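PDB 5M1P: terminase large subunit, which cuts viral DNA into genome lengths as the nuclease of the packaging motor, which also drives the DNA into empty capsids using ATP. Local coordinates for residues K147-E152 with D176-S181; D12-L17 with V141-D146; V124-I129 with G164-R169. One frame throughout, in Å; residues are numbered along the deposited sequence.

Contact 1. Residues K147-E152 with D176-S181. With CA (calcium ion), chain C.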
loop_
_atom_site.group_PDB
_atom_site.type_symbol
_atom_site.label_atom_id
_atom_site.label_comp_id
_atom_site.label_asym_id
_atom_site.label_seq_id
_atom_site.Cartn_x
_atom_site.Cartn_y
_atom_site.Cartn_z
ATOM N N LYS A 147 8.524 -10.726 -6.941
ATOM C CA LYS A 147 8.830 -11.608 -5.823
ATOM C C LYS A 147 8.875 -10.870 -4.487
ATOM O O LYS A 147 8.430 -11.395 -3.481
ATOM C CB LYS A 147 10.152 -12.328 -6.065
ATOM N N THR A 148 9.397 -9.649 -4.482
ATOM C CA THR A 148 9.471 -8.861 -3.254
ATOM C C THR A 148 8.086 -8.588 -2.658
ATOM O O THR A 148 7.897 -8.680 -1.447
ATOM C CB THR A 148 10.214 -7.548 -3.493
ATOM O OG1 THR A 148 11.511 -7.838 -4.038
ATOM C CG2 THR A 148 10.380 -6.766 -2.183
ATOM N N ILE A 149 7.122 -8.272 -3.519
ATOM C CA ILE A 149 5.754 -8.039 -3.088
ATOM C C ILE A 149 5.146 -9.324 -2.529
ATOM O O ILE A 149 4.552 -9.332 -1.445
ATOM C CB ILE A 149 4.881 -7.543 -4.266
ATOM C CG1 ILE A 149 5.329 -6.149 -4.727
ATOM C CG2 ILE A 149 3.419 -7.522 -3.845
ATOM C CD1 ILE A 149 4.619 -5.611 -5.963
ATOM N N LEU A 150 5.271 -10.406 -3.289
ATOM C CA LEU A 150 4.687 -11.673 -2.886
ATOM C C LEU A 150 5.301 -12.183 -1.592
ATOM O O LEU A 150 4.592 -12.654 -0.709
ATOM C CB LEU A 150 4.847 -12.694 -4.003
ATOM C CG LEU A 150 4.134 -12.326 -5.315
ATOM C CD1 LEU A 150 4.291 -13.464 -6.310
ATOM C CD2 LEU A 150 2.664 -12.003 -5.124
ATOM N N ASP A 151 6.611 -12.053 -1.492
ATOM C CA ASP A 151 7.338 -12.420 -0.261
ATOM C C ASP A 151 6.875 -11.623 0.960
ATOM O O ASP A 151 6.693 -12.186 2.042
ATOM C CB ASP A 151 8.848 -12.221 -0.423
ATOM C CG ASP A 151 9.509 -13.274 -1.299
ATOM O OD1 ASP A 151 8.870 -14.279 -1.662
ATOM O OD2 ASP A 151 10.707 -13.084 -1.605
ATOM N N GLU A 152 6.684 -10.322 0.796
ATOM C CA GLU A 152 6.270 -9.504 1.936
ATOM C C GLU A 152 4.882 -9.910 2.439
ATOM O O GLU A 152 4.643 -9.938 3.649
ATOM C CB GLU A 152 6.315 -8.005 1.614
ATOM C CG GLU A 152 6.620 -7.178 2.848
ATOM C CD GLU A 152 6.798 -5.711 2.550
ATOM O OE1 GLU A 152 5.825 -4.987 2.729
ATOM O OE2 GLU A 152 7.913 -5.300 2.158
ATOM N N ASP A 176 6.994 -4.235 6.175
ATOM C CA ASP A 176 5.579 -4.365 5.814
ATOM C C ASP A 176 5.037 -3.182 5.014
ATOM O O ASP A 176 3.821 -3.040 4.911
ATOM C CB ASP A 176 4.718 -4.619 7.062
ATOM C CG ASP A 176 4.677 -3.434 8.003
ATOM O OD1 ASP A 176 5.280 -2.393 7.701
ATOM O OD2 ASP A 176 4.023 -3.559 9.064
ATOM N N ASP A 177 5.917 -2.380 4.417
ATOM C CA ASP A 177 5.475 -1.149 3.743
ATOM C C ASP A 177 4.598 -1.469 2.538
ATOM O O ASP A 177 3.665 -0.730 2.237
ATOM C CB ASP A 177 6.655 -0.296 3.267
ATOM C CG ASP A 177 7.769 -0.231 4.270
ATOM O OD1 ASP A 177 8.671 -1.093 4.201
ATOM O OD2 ASP A 177 7.746 0.663 5.139
ATOM N N ILE A 178 4.931 -2.550 1.834
ATOM C CA ILE A 178 4.136 -2.965 0.670
ATOM C C ILE A 178 2.770 -3.474 1.134
ATOM O O ILE A 178 1.726 -3.107 0.591
ATOM C CB ILE A 178 4.827 -4.061 -0.161
ATOM C CG1 ILE A 178 6.176 -3.571 -0.708
ATOM C CG2 ILE A 178 3.912 -4.542 -1.296
ATOM C CD1 ILE A 178 7.039 -4.673 -1.277
ATOM N N VAL A 179 2.780 -4.301 2.170
ATOM C CA VAL A 179 1.540 -4.848 2.731
ATOM C C VAL A 179 0.586 -3.724 3.115
ATOM O O VAL A 179 -0.592 -3.734 2.756
ATOM C CB VAL A 179 1.824 -5.753 3.959
ATOM C CG1 VAL A 179 0.523 -6.258 4.565
ATOM C CG2 VAL A 179 2.711 -6.934 3.558
ATOM N N MET A 180 1.116 -2.746 3.840
ATOM C CA MET A 180 0.305 -1.652 4.321
ATOM C C MET A 180 -0.192 -0.748 3.195
ATOM O O MET A 180 -1.350 -0.346 3.211
ATOM C CB MET A 180 1.054 -0.853 5.395
ATOM C CG MET A 180 1.271 -1.626 6.697
ATOM S SD MET A 180 -0.180 -2.482 7.339
ATOM C CE MET A 180 -1.388 -1.168 7.446
ATOM N N SER A 181 0.667 -0.451 2.223
ATOM C CA SER A 181 0.255 0.337 1.061
ATOM C C SER A 181 -0.888 -0.343 0.306
ATOM O O SER A 181 -1.874 0.298 -0.045
ATOM C CB SER A 181 1.456 0.575 0.152
ATOM O OG SER A 181 1.067 1.232 -1.042
HETATM CA CA CA C . 7.191 3.014 5.196
HETATM O O HOH W 1 8.722 -2.681 1.837
HETATM O O HOH W 2 6.453 2.551 7.357
#
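E152 sets its carboxylate on the first turn of helix 177-186, where the packing is tightest. The side chain runs out extended, and OE1 takes two backbone N-H groups with one oxygen. V179 N gives the straighter bond, 3.2 Å to OE1 at 159°, using the lone pair that points away from OE2. I178 N is closer, 2.7 Å from E152 OE1, but at 129° its bond is weak. D176, at the N-cap, makes no capping bond with its own side chain; the I178 and V179 amides are met by E152 of the other helix, and the helix end would help keep that carboxylate ionised.

E152 OE2 turns to a water that donates 2.8 Å bonds both to it and to D177 OD1. The other oxygen, D177 OD2, binds the calcium at 2.4 Å, so a single water links E152 to a calcium-binding aspartate. Away from the carboxylate the fit loosens: I149 CG2 meets I178 CG2 at 4.0 Å, and toward solvent the exposed T148 brushes I178 CD1 with CG2, also at 4.0 Å.

D42, F43, D48, Y49 and a water complete the calcium site; D177 probably also holds a catalytic Mg(2+) of the RNase H-like nuclease. The axes of 147-152 and 177-181 cross at -82°, with R67 and L65 of strand 61-69 against one flank and I129 of helix 122-137 packed on V179.

Contact 2. Residues D12-L17 with V141-D146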
loop_
_atom_site.group_PDB
_atom_site.type_symbol
_atom_site.label_atom_id
_atom_site.label_comp_id
_atom_site.label_asym_id
_atom_site.label_seq_id
_atom_site.Cartn_x
_atom_site.Cartn_y
_atom_site.Cartn_z
ATOM N N ASP A 12 -2.961 -18.029 -2.387
ATOM C CA ASP A 12 -3.204 -18.844 -3.573
ATOM C C ASP A 12 -4.219 -18.244 -4.547
ATOM O O ASP A 12 -4.222 -18.607 -5.714
ATOM C CB ASP A 12 -3.665 -20.249 -3.171
ATOM C CG ASP A 12 -4.954 -20.234 -2.355
ATOM O OD1 ASP A 12 -4.935 -19.689 -1.222
ATOM O OD2 ASP A 12 -5.977 -20.754 -2.838
ATOM N N MET A 13 -5.095 -17.371 -4.054
ATOM C CA MET A 13 -6.094 -16.693 -4.883
ATOM C C MET A 13 -5.679 -15.315 -5.384
ATOM O O MET A 13 -6.439 -14.677 -6.117
ATOM C CB MET A 13 -7.422 -16.602 -4.127
ATOM C CG MET A 13 -8.124 -17.943 -3.967
ATOM S SD MET A 13 -8.626 -18.619 -5.567
ATOM C CE MET A 13 -9.630 -17.329 -6.295
ATOM N N LEU A 14 -4.482 -14.865 -5.017
ATOM C CA LEU A 14 -3.945 -13.585 -5.479
ATOM C C LEU A 14 -3.704 -13.673 -6.984
ATOM O O LEU A 14 -3.079 -14.625 -7.451
ATOM C CB LEU A 14 -2.633 -13.302 -4.736
ATOM C CG LEU A 14 -1.899 -11.994 -4.979
ATOM C CD1 LEU A 14 -2.725 -10.835 -4.463
ATOM C CD2 LEU A 14 -0.547 -12.045 -4.291
ATOM N N ILE A 15 -4.236 -12.709 -7.735
ATOM C CA ILE A 15 -3.992 -12.626 -9.170
ATOM C C ILE A 15 -2.670 -11.913 -9.391
ATOM O O ILE A 15 -2.396 -10.865 -8.791
ATOM C CB ILE A 15 -5.131 -11.906 -9.901
ATOM C CG1 ILE A 15 -6.392 -12.757 -9.788
ATOM C CG2 ILE A 15 -4.780 -11.651 -11.369
ATOM C CD1 ILE A 15 -7.658 -12.020 -10.130
ATOM N N LEU A 16 -1.854 -12.498 -10.256
ATOM C CA LEU A 16 -0.502 -12.039 -10.502
ATOM C C LEU A 16 -0.451 -11.404 -11.875
ATOM O O LEU A 16 -0.871 -12.010 -12.859
ATOM C CB LEU A 16 0.456 -13.218 -10.400
ATOM C CG LEU A 16 0.344 -14.043 -9.116
ATOM C CD1 LEU A 16 1.374 -15.159 -9.141
ATOM C CD2 LEU A 16 0.523 -13.172 -7.887
ATOM N N LEU A 17 0.084 -10.191 -11.933
ATOM C CA LEU A 17 0.035 -9.365 -13.134
ATOM C C LEU A 17 1.432 -9.052 -13.659
ATOM O O LEU A 17 2.318 -8.662 -12.886
ATOM C CB LEU A 17 -0.649 -8.040 -12.814
ATOM C CG LEU A 17 -2.051 -8.111 -12.209
ATOM C CD1 LEU A 17 -2.493 -6.735 -11.723
ATOM C CD2 LEU A 17 -3.027 -8.670 -13.223
ATOM N N VAL A 141 -8.028 -9.460 -5.442
ATOM C CA VAL A 141 -6.783 -8.711 -5.314
ATOM C C VAL A 141 -5.852 -9.141 -6.440
ATOM O O VAL A 141 -5.655 -10.341 -6.672
ATOM C CB VAL A 141 -6.143 -8.932 -3.925
ATOM C CG1 VAL A 141 -4.810 -8.197 -3.795
ATOM C CG2 VAL A 141 -7.084 -8.470 -2.821
ATOM N N ALA A 142 -5.326 -8.163 -7.168
ATOM C CA ALA A 142 -4.444 -8.406 -8.295
ATOM C C ALA A 142 -3.275 -7.443 -8.221
ATOM O O ALA A 142 -3.473 -6.228 -8.201
ATOM C CB ALA A 142 -5.209 -8.241 -9.597
ATOM N N VAL A 143 -2.063 -7.985 -8.128
ATOM C CA VAL A 143 -0.853 -7.210 -7.886
ATOM C C VAL A 143 0.247 -7.520 -8.901
ATOM O O VAL A 143 0.212 -8.576 -9.536
ATOM C CB VAL A 143 -0.304 -7.466 -6.460
ATOM C CG1 VAL A 143 -1.363 -7.156 -5.417
ATOM C CG2 VAL A 143 0.218 -8.891 -6.268
ATOM N N PRO A 144 1.234 -6.615 -9.042
ATOM C CA PRO A 144 2.383 -6.938 -9.879
ATOM C C PRO A 144 3.063 -8.220 -9.409
ATOM O O PRO A 144 3.257 -8.408 -8.213
ATOM C CB PRO A 144 3.312 -5.738 -9.693
ATOM C CG PRO A 144 2.433 -4.627 -9.236
ATOM C CD PRO A 144 1.360 -5.277 -8.428
ATOM N N ASN A 145 3.393 -9.093 -10.354
ATOM C CA ASN A 145 3.962 -10.397 -10.064
ATOM C C ASN A 145 5.453 -10.224 -9.798
ATOM O O ASN A 145 6.317 -10.585 -10.609
ATOM C CB ASN A 145 3.680 -11.342 -11.241
ATOM C CG ASN A 145 4.034 -12.779 -10.942
ATOM O OD1 ASN A 145 4.503 -13.110 -9.847
ATOM N ND2 ASN A 145 3.806 -13.647 -11.915
ATOM N N ASP A 146 5.745 -9.679 -8.626
ATOM C CA ASP A 146 7.078 -9.289 -8.240
ATOM C C ASP A 146 7.391 -10.047 -6.967
ATOM O O ASP A 146 6.618 -9.987 -6.008
ATOM C CB ASP A 146 7.113 -7.782 -7.993
ATOM C CG ASP A 146 8.444 -7.318 -7.483
ATOM O OD1 ASP A 146 9.406 -7.252 -8.281
ATOM O OD2 ASP A 146 8.533 -7.047 -6.276
HETATM O O HOH W 3 -7.222 -12.231 -4.788
#
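L14 fills the apolar centre with both methyls, just where strand 15-17 joins strand 142-144, a parallel pair at one margin of the large mixed sheet in this RNase H-like fold. Its CG stands anti to the backbone N, which carries CD1 onto V141 CG1 at 3.4 Å, tighter than ordinary van der Waals contact. L14 crosses V143 at about a right angle, CD2 3.8 Å from V143 CG2. L150 of helix 147-154 covers L14, while L132 and L135 of helix 122-137 back V141.

On the other face, I15 sets its CB against A142 CB, and L17 reaches back along the strand to lay CD1 on the same methyl, 3.8 Å from A142 CB.

Between the faces runs a parallel ladder of four hydrogen bonds. I15 is bonded through both N and O to the residues flanking A142: its N donates to V141 O at 165°, and its O receives V143 N. L17 repeats this with V143 O and, at 2.8 Å, N145 N; L17 O takes that last N-H on a lone pair in the carbonyl plane. At the start of the pair, a water donates to M13 O and accepts from V141 N.

Beyond P144 the chain makes an inverse gamma turn centred on N145. There, at the exposed polar edge, the N145 carboxamide crosses L16 obliquely, its CG 3.6 Å and its ND2 3.7 Å from L16 CB.

Contact 3. Residues V124-I129 with G164-R169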
loop_
_atom_site.group_PDB
_atom_site.type_symbol
_atom_site.label_atom_id
_atom_site.label_comp_id
_atom_site.label_asym_id
_atom_site.label_seq_id
_atom_site.Cartn_x
_atom_site.Cartn_y
_atom_site.Cartn_z
ATOM N N VAL A 124 -6.937 -0.494 14.112
ATOM C CA VAL A 124 -7.057 0.075 12.760
ATOM C C VAL A 124 -6.319 -0.808 11.755
ATOM O O VAL A 124 -6.828 -1.103 10.667
ATOM C CB VAL A 124 -6.501 1.515 12.712
ATOM C CG1 VAL A 124 -6.401 2.032 11.277
ATOM C CG2 VAL A 124 -7.382 2.435 13.543
ATOM N N LYS A 125 -5.115 -1.221 12.124
ATOM C CA LYS A 125 -4.311 -2.093 11.269
ATOM C C LYS A 125 -5.057 -3.388 10.972
ATOM O O LYS A 125 -5.068 -3.843 9.828
ATOM C CB LYS A 125 -2.964 -2.389 11.926
ATOM C CG LYS A 125 -2.022 -3.246 11.093
ATOM C CD LYS A 125 -0.621 -3.243 11.672
ATOM C CE LYS A 125 0.139 -1.984 11.288
ATOM N NZ LYS A 125 1.483 -1.926 11.913
ATOM N N GLU A 126 -5.690 -3.968 11.988
ATOM C CA GLU A 126 -6.387 -5.247 11.811
ATOM C C GLU A 126 -7.590 -5.124 10.886
ATOM O O GLU A 126 -7.845 -6.026 10.095
ATOM C CB GLU A 126 -6.753 -5.854 13.170
ATOM C CG GLU A 126 -5.541 -6.439 13.882
ATOM C CD GLU A 126 -5.618 -6.393 15.402
ATOM O OE1 GLU A 126 -6.730 -6.398 15.978
ATOM O OE2 GLU A 126 -4.536 -6.348 16.018
ATOM N N GLN A 127 -8.281 -3.991 10.939
ATOM C CA GLN A 127 -9.410 -3.744 10.053
ATOM C C GLN A 127 -8.970 -3.642 8.583
ATOM O O GLN A 127 -9.574 -4.238 7.692
ATOM C CB GLN A 127 -10.114 -2.462 10.483
ATOM C CG GLN A 127 -11.487 -2.275 9.869
ATOM C CD GLN A 127 -12.338 -1.304 10.657
ATOM O OE1 GLN A 127 -13.530 -1.537 10.864
ATOM N NE2 GLN A 127 -11.728 -0.217 11.120
ATOM N N LEU A 128 -7.895 -2.890 8.355
ATOM C CA LEU A 128 -7.273 -2.770 7.027
ATOM C C LEU A 128 -6.791 -4.109 6.485
ATOM O O LEU A 128 -7.083 -4.485 5.340
ATOM C CB LEU A 128 -6.089 -1.797 7.085
ATOM C CG LEU A 128 -6.442 -0.321 7.216
ATOM C CD1 LEU A 128 -5.208 0.498 7.546
ATOM C CD2 LEU A 128 -7.094 0.181 5.933
ATOM N N ILE A 129 -6.052 -4.833 7.307
ATOM C CA ILE A 129 -5.483 -6.111 6.881
ATOM C C ILE A 129 -6.550 -7.188 6.665
ATOM O O ILE A 129 -6.493 -7.920 5.676
ATOM C CB ILE A 129 -4.412 -6.596 7.876
ATOM C CG1 ILE A 129 -3.198 -5.648 7.867
ATOM C CG2 ILE A 129 -4.008 -8.038 7.583
ATOM C CD1 ILE A 129 -2.392 -5.598 6.581
ATOM N N GLY A 164 -1.716 -10.584 25.607
ATOM C CA GLY A 164 -2.533 -11.495 24.803
ATOM C C GLY A 164 -3.293 -10.844 23.658
ATOM O O GLY A 164 -4.181 -11.476 23.078
ATOM N N ASN A 165 -2.953 -9.599 23.320
ATOM C CA ASN A 165 -3.587 -8.895 22.202
ATOM C C ASN A 165 -2.936 -9.295 20.880
ATOM O O ASN A 165 -1.746 -9.571 20.828
ATOM C CB ASN A 165 -3.490 -7.381 22.375
ATOM C CG ASN A 165 -4.094 -6.901 23.679
ATOM O OD1 ASN A 165 -3.427 -6.238 24.479
ATOM N ND2 ASN A 165 -5.359 -7.239 23.906
ATOM N N GLN A 166 -3.733 -9.314 19.815
ATOM C CA GLN A 166 -3.264 -9.750 18.502
ATOM C C GLN A 166 -2.424 -8.669 17.848
ATOM O O GLN A 166 -2.774 -7.487 17.898
ATOM C CB GLN A 166 -4.443 -10.066 17.589
ATOM C CG GLN A 166 -4.073 -10.854 16.336
ATOM C CD GLN A 166 -5.225 -10.913 15.348
ATOM O OE1 GLN A 166 -5.903 -11.935 15.215
ATOM N NE2 GLN A 166 -5.455 -9.807 14.658
ATOM N N VAL A 167 -1.330 -9.088 17.220
ATOM C CA VAL A 167 -0.466 -8.189 16.461
ATOM C C VAL A 167 -0.185 -8.842 15.104
ATOM O O VAL A 167 -0.106 -10.053 15.001
ATOM C CB VAL A 167 0.809 -7.770 17.269
ATOM C CG1 VAL A 167 0.993 -8.605 18.527
ATOM C CG2 VAL A 167 2.081 -7.805 16.444
ATOM N N MET A 168 -0.088 -8.015 14.066
ATOM C CA MET A 168 0.268 -8.462 12.724
ATOM C C MET A 168 1.533 -7.729 12.330
ATOM O O MET A 168 1.588 -6.506 12.407
ATOM C CB MET A 168 -0.825 -8.125 11.716
ATOM C CG MET A 168 -2.188 -8.744 11.966
ATOM S SD MET A 168 -3.425 -7.892 10.954
ATOM C CE MET A 168 -4.798 -9.037 10.918
ATOM N N ARG A 169 2.538 -8.473 11.891
ATOM C CA ARG A 169 3.785 -7.884 11.431
ATOM C C ARG A 169 4.584 -8.868 10.606
ATOM O O ARG A 169 4.282 -10.060 10.546
ATOM C CB ARG A 169 4.627 -7.378 12.614
ATOM C CG ARG A 169 5.032 -8.460 13.594
ATOM C CD ARG A 169 6.259 -8.054 14.385
ATOM N NE ARG A 169 6.684 -9.089 15.310
ATOM C CZ ARG A 169 6.185 -9.280 16.524
ATOM N NH1 ARG A 169 5.206 -8.515 17.001
ATOM N NH2 ARG A 169 6.688 -10.251 17.277
HETATM O O HOH W 4 2.417 -4.361 10.916
#
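M168 O is the best-held polar atom here, and within this contact a single bond grips it: a water donates to it at 2.7 Å. The same water accepts from K125 NZ at 2.8 Å, so the lysine reaches the strand through one bridging molecule. K125 can do so because CG leaves anti to the backbone N and the chain then bends at chi3, -80°, carrying CD past M168 O before the ammonium turns to the water. M168 O is available for this because the bonds to the partner strand 156-160 are made by the residues before and after it, V167 with Y159 and R169 with R157.

Two residues earlier on the strand, at Q166, polar groups meet without bonding. E126 OE2 comes to 2.8 Å from Q166 O, two acceptors pressed together; such crowding would be expected to favour a protonated carboxyl, though nothing here proves it. Q166 extends its chain so that NE2 sits over the face of the E126 carboxylate, 3.5 Å from CD and equally close to CG, the amide and carboxylate planes being 72° apart.

M168 makes the apolar half. Extended beyond CG, it meets I129 tip to tip, SD 3.4 Å from I129 CG2 and CE 3.6 Å from that same methyl. E126 CG brushes the sulfur from the other direction at 3.9 Å. Behind M168 lie F156 and Y158; behind I129, M180 of helix 177-186.

Strand 166-169, one arm of a two-stranded antiparallel hairpin, runs at 61° to the 124-129 axis. The hairpin forms an extension to the RNase H-like core, with K125 on the side toward the metal site: its side chain is about 10 Å from the calcium.

Overall arrangement
Contact 1 is the buried one, close to the centre of the folded chain and at the metal; contacts 2 and 3 are partly buried and lie farther out. Helix 147-154 ties contact 1 to contact 2, with I149 CD1 3.8 Å from P144 O, whereas helices 177-186 and 122-137 tie it to contact 3. Contacts 2 and 3 do not touch. The chemistry follows the place: a carboxylate on a helix end beside the metal-binding aspartates, probably the catalytic ones, a backbone ladder at the margin of the main sheet, and on the hairpin a methionine and a water bridge, with no direct hydrogen bond between its segments.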